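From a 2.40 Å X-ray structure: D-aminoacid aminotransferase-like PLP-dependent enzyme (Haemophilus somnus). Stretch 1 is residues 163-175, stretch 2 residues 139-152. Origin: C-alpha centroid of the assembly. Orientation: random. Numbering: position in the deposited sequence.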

# COMPACT_ATOMS: atom_id res chain seq x y z
N LEU A 163 -2.90 5.97 -9.52
CA LEU A 163 -2.07 7.04 -10.03
C LEU A 163 -1.63 6.67 -11.46
O LEU A 163 -1.62 7.52 -12.37
CB LEU A 163 -0.91 7.34 -9.08
CG LEU A 163 -1.30 8.06 -7.77
CD1 LEU A 163 -0.11 8.14 -6.93
CD2 LEU A 163 -1.85 9.47 -7.97
N LEU A 164 -1.33 5.39 -11.66
CA LEU A 164 -0.94 4.89 -12.96
C LEU A 164 -2.10 5.04 -13.90
O LEU A 164 -1.96 5.48 -15.03
CB LEU A 164 -0.51 3.43 -12.91
CG LEU A 164 0.91 3.18 -12.40
CD1 LEU A 164 1.10 1.73 -12.07
CD2 LEU A 164 1.94 3.67 -13.45
N GLU A 165 -3.27 4.67 -13.43
CA GLU A 165 -4.47 4.75 -14.27
C GLU A 165 -4.73 6.19 -14.66
O GLU A 165 -5.09 6.45 -15.77
CB GLU A 165 -5.68 4.11 -13.57
CG GLU A 165 -6.95 4.08 -14.41
CD GLU A 165 -7.67 5.44 -14.46
OE1 GLU A 165 -7.57 6.27 -13.51
OE2 GLU A 165 -8.36 5.69 -15.45
N GLN A 166 -4.47 7.12 -13.78
CA GLN A 166 -4.66 8.53 -14.10
C GLN A 166 -3.46 9.15 -14.84
O GLN A 166 -3.46 10.31 -15.12
CB GLN A 166 -4.88 9.35 -12.83
CG GLN A 166 -6.22 9.16 -12.17
CD GLN A 166 -6.34 9.94 -10.86
OE1 GLN A 166 -5.45 9.90 -9.97
NE2 GLN A 166 -7.46 10.66 -10.74
N LYS A 167 -2.44 8.36 -15.12
CA LYS A 167 -1.19 8.86 -15.70
C LYS A 167 -0.49 9.89 -14.83
O LYS A 167 0.27 10.68 -15.35
CB LYS A 167 -1.40 9.52 -17.06
CG LYS A 167 -2.16 8.73 -18.08
CD LYS A 167 -1.49 7.42 -18.46
CE LYS A 167 -2.39 6.64 -19.41
NZ LYS A 167 -2.99 7.55 -20.45
N LYS A 168 -0.74 9.94 -13.53
CA LYS A 168 -0.06 10.93 -12.70
C LYS A 168 1.37 10.44 -12.33
O LYS A 168 2.25 11.23 -11.95
CB LYS A 168 -0.91 11.29 -11.47
CG LYS A 168 -2.19 12.10 -11.77
CD LYS A 168 -2.98 12.52 -10.47
CE LYS A 168 -4.29 13.33 -10.74
N ILE A 169 1.60 9.14 -12.45
CA ILE A 169 2.94 8.59 -12.36
C ILE A 169 3.17 7.62 -13.53
O ILE A 169 2.24 7.29 -14.30
CB ILE A 169 3.23 7.90 -10.99
CG1 ILE A 169 2.45 6.58 -10.82
CG2 ILE A 169 2.86 8.85 -9.87
CD1 ILE A 169 2.56 5.95 -9.40
N ILE A 170 4.41 7.16 -13.67
CA ILE A 170 4.87 6.40 -14.84
C ILE A 170 5.65 5.22 -14.32
O ILE A 170 6.40 5.34 -13.35
CB ILE A 170 5.70 7.30 -15.77
CG1 ILE A 170 4.74 8.12 -16.61
CG2 ILE A 170 6.60 6.55 -16.74
CD1 ILE A 170 5.43 9.12 -17.52
N ALA A 171 5.42 4.04 -14.91
CA ALA A 171 6.09 2.81 -14.44
C ALA A 171 7.36 2.55 -15.24
O ALA A 171 7.38 2.68 -16.44
CB ALA A 171 5.15 1.63 -14.50
N ARG A 172 8.42 2.23 -14.54
CA ARG A 172 9.69 1.94 -15.18
C ARG A 172 10.59 1.07 -14.33
O ARG A 172 10.59 1.16 -13.12
CB ARG A 172 10.49 3.21 -15.46
CG ARG A 172 9.89 4.17 -16.46
CD ARG A 172 11.06 4.67 -17.29
NE ARG A 172 11.00 6.07 -17.73
CZ ARG A 172 11.71 7.07 -17.17
NH1 ARG A 172 12.51 6.87 -16.12
NH2 ARG A 172 11.61 8.29 -17.66
N GLU A 173 11.43 0.29 -14.99
CA GLU A 173 12.37 -0.54 -14.29
C GLU A 173 13.43 0.36 -13.64
O GLU A 173 14.04 1.15 -14.31
CB GLU A 173 12.98 -1.58 -15.24
CG GLU A 173 13.92 -2.46 -14.50
CD GLU A 173 14.27 -3.74 -15.21
OE1 GLU A 173 14.23 -3.75 -16.45
OE2 GLU A 173 14.60 -4.74 -14.52
N ILE A 174 13.62 0.23 -12.33
CA ILE A 174 14.59 1.07 -11.62
C ILE A 174 15.60 0.26 -10.86
O ILE A 174 15.31 -0.31 -9.82
CB ILE A 174 13.92 2.00 -10.58
CG1 ILE A 174 12.90 2.93 -11.25
CG2 ILE A 174 14.96 2.81 -9.85
CD1 ILE A 174 12.08 3.78 -10.22
N PHE A 175 16.80 0.21 -11.37
CA PHE A 175 17.88 -0.50 -10.68
C PHE A 175 18.39 0.41 -9.62
O PHE A 175 18.24 1.61 -9.73
CB PHE A 175 19.02 -0.88 -11.61
CG PHE A 175 18.64 -1.91 -12.61
CD1 PHE A 175 18.09 -1.54 -13.82
CD2 PHE A 175 18.84 -3.24 -12.36
CE1 PHE A 175 17.71 -2.51 -14.74
CE2 PHE A 175 18.48 -4.20 -13.30
CZ PHE A 175 17.90 -3.83 -14.48
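Stretch 2 (139-152) LIFRQNNQWITPDK

The contact between these stretches is a parallel β-ladder sealed by water at each end and flanked by apolar side chains. Stretch 2 is a hairpin: strand 139-143 reverses through a type II' turn from Gln143 to Gln146 and returns as strand 146-150, which pairs with strand 170-172. The two axes run in the same general direction, at 44° to one another, and approach to 4.5 Å.

Parallel pairing has a characteristic signature, in which one residue bonds to the two neighbours of its partner. Ile170 obeys it exactly, its N donating to Trp147 O (2.9 Å) and its O accepting from Thr149 N (2.7 Å), so that it straddles Ile148. Arg172 repeats the pattern around Pro150, with N to Thr149 O and O to Asp151 N both at 2.9 Å; the proline, lacking an amide hydrogen, loses nothing by this register.

Beyond the ladder, water 1 joins Trp147 N to Lys168 O, and water 2 links Asp151 OD1 to Ile174 N. Ile169 CD1 rests 3.7 Å from Thr149 CG2, while Ile174 CD1 reaches Phe141 CD1 at 3.6 Å. The Arg172 guanidinium lays one face over Ile148 CG1, 3.6 Å from NH1, and its NH2 makes a weak hydrogen bond to Gln143 OE1 (3.4 Å).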

# COMPACT_ATOMS: atom_id res chain seq x y z
N LEU A 139 7.01 3.36 -3.87
CA LEU A 139 7.86 4.53 -3.99
C LEU A 139 7.77 5.20 -5.37
O LEU A 139 7.51 4.55 -6.38
CB LEU A 139 9.31 4.17 -3.64
CG LEU A 139 9.62 3.73 -2.21
CD1 LEU A 139 10.98 3.09 -2.19
CD2 LEU A 139 9.50 4.83 -1.14
N ILE A 140 7.96 6.52 -5.35
CA ILE A 140 7.96 7.35 -6.54
C ILE A 140 9.19 8.25 -6.51
O ILE A 140 9.66 8.66 -5.45
CB ILE A 140 6.65 8.18 -6.73
CG1 ILE A 140 6.43 9.19 -5.60
CG2 ILE A 140 5.45 7.26 -6.80
CD1 ILE A 140 5.24 10.16 -5.86
N PHE A 141 9.72 8.53 -7.68
CA PHE A 141 10.97 9.22 -7.83
C PHE A 141 10.82 10.32 -8.85
O PHE A 141 10.26 10.12 -9.90
CB PHE A 141 12.02 8.22 -8.30
CG PHE A 141 12.23 7.08 -7.33
CD1 PHE A 141 11.46 5.94 -7.40
CD2 PHE A 141 13.18 7.17 -6.31
CE1 PHE A 141 11.64 4.90 -6.47
CE2 PHE A 141 13.37 6.15 -5.39
CZ PHE A 141 12.58 5.01 -5.46
N ARG A 142 11.29 11.51 -8.53
CA ARG A 142 11.07 12.63 -9.42
C ARG A 142 12.16 12.77 -10.44
O ARG A 142 13.31 12.70 -10.13
CB ARG A 142 10.88 13.93 -8.63
CG ARG A 142 10.30 15.06 -9.46
CD ARG A 142 9.90 16.28 -8.61
NE ARG A 142 11.03 16.87 -7.86
CZ ARG A 142 12.02 17.60 -8.39
NH1 ARG A 142 12.07 17.82 -9.72
NH2 ARG A 142 12.98 18.09 -7.61
N GLN A 143 11.77 12.93 -11.69
CA GLN A 143 12.71 13.16 -12.76
C GLN A 143 12.11 14.16 -13.71
O GLN A 143 11.01 13.98 -14.23
CB GLN A 143 13.01 11.89 -13.51
CG GLN A 143 14.19 12.02 -14.41
CD GLN A 143 14.58 10.71 -14.99
OE1 GLN A 143 13.82 10.14 -15.77
NE2 GLN A 143 15.76 10.19 -14.61
N ASN A 144 12.83 15.23 -13.93
CA ASN A 144 12.25 16.32 -14.68
C ASN A 144 11.05 16.82 -13.91
O ASN A 144 11.15 17.24 -12.73
CB ASN A 144 11.80 15.83 -16.05
CG ASN A 144 12.95 15.78 -17.05
OD1 ASN A 144 14.12 15.79 -16.64
ND2 ASN A 144 12.63 15.77 -18.35
N ASN A 145 9.90 16.73 -14.56
CA ASN A 145 8.70 17.10 -13.88
C ASN A 145 7.78 15.96 -13.76
O ASN A 145 6.63 16.18 -13.59
CB ASN A 145 8.03 18.23 -14.61
CG ASN A 145 8.51 19.55 -14.12
OD1 ASN A 145 9.18 20.29 -14.85
ND2 ASN A 145 8.23 19.83 -12.85
N GLN A 146 8.31 14.76 -13.85
CA GLN A 146 7.52 13.53 -13.81
C GLN A 146 7.84 12.74 -12.59
O GLN A 146 8.91 12.89 -12.03
CB GLN A 146 7.81 12.66 -15.03
CG GLN A 146 7.03 13.07 -16.23
CD GLN A 146 7.52 12.46 -17.56
OE1 GLN A 146 8.68 12.08 -17.68
NE2 GLN A 146 6.63 12.38 -18.55
N TRP A 147 6.91 11.87 -12.21
CA TRP A 147 7.12 10.92 -11.16
C TRP A 147 7.12 9.50 -11.72
O TRP A 147 6.16 9.07 -12.34
CB TRP A 147 6.04 11.01 -10.09
CG TRP A 147 6.07 12.24 -9.24
CD1 TRP A 147 5.28 13.33 -9.37
CD2 TRP A 147 6.91 12.48 -8.12
NE1 TRP A 147 5.58 14.25 -8.40
CE2 TRP A 147 6.57 13.75 -7.61
CE3 TRP A 147 7.89 11.75 -7.48
CZ2 TRP A 147 7.20 14.31 -6.52
CZ3 TRP A 147 8.51 12.30 -6.39
CH2 TRP A 147 8.17 13.58 -5.92
N ILE A 148 8.22 8.80 -11.47
CA ILE A 148 8.44 7.45 -11.95
C ILE A 148 8.34 6.47 -10.79
O ILE A 148 8.87 6.72 -9.71
CB ILE A 148 9.85 7.30 -12.62
CG1 ILE A 148 9.95 8.09 -13.92
CG2 ILE A 148 10.16 5.83 -12.96
CD1 ILE A 148 9.58 9.48 -13.80
N THR A 149 7.66 5.36 -11.00
CA THR A 149 7.58 4.32 -9.98
C THR A 149 8.10 3.02 -10.58
O THR A 149 7.96 2.82 -11.78
CB THR A 149 6.12 4.17 -9.46
OG1 THR A 149 6.11 3.40 -8.26
CG2 THR A 149 5.18 3.54 -10.51
N PRO A 150 8.67 2.12 -9.75
CA PRO A 150 9.21 0.83 -10.21
C PRO A 150 8.19 -0.06 -10.87
O PRO A 150 7.11 -0.28 -10.29
CB PRO A 150 9.68 0.19 -8.92
CG PRO A 150 9.92 1.31 -8.02
CD PRO A 150 8.98 2.35 -8.33
N ASP A 151 8.49 -0.57 -12.06
CA ASP A 151 7.53 -1.46 -12.72
C ASP A 151 7.40 -2.79 -11.99
O ASP A 151 6.39 -3.44 -12.16
CB ASP A 151 7.74 -1.66 -14.26
CG ASP A 151 9.01 -2.40 -14.59
OD1 ASP A 151 9.84 -2.56 -13.66
OD2 ASP A 151 9.20 -2.81 -15.76
N LYS A 152 8.37 -3.16 -11.14
CA LYS A 152 8.28 -4.42 -10.31
C LYS A 152 8.31 -4.24 -8.82
O LYS A 152 9.29 -4.57 -8.18
CB LYS A 152 9.43 -5.37 -10.60
CG LYS A 152 9.03 -6.57 -11.40
CD LYS A 152 7.95 -6.20 -12.46
CE LYS A 152 7.50 -7.43 -13.26
NZ LYS A 152 6.32 -7.11 -14.10
O HOH W 1 4.31 12.35 -13.29
O HOH W 2 11.69 -1.98 -11.33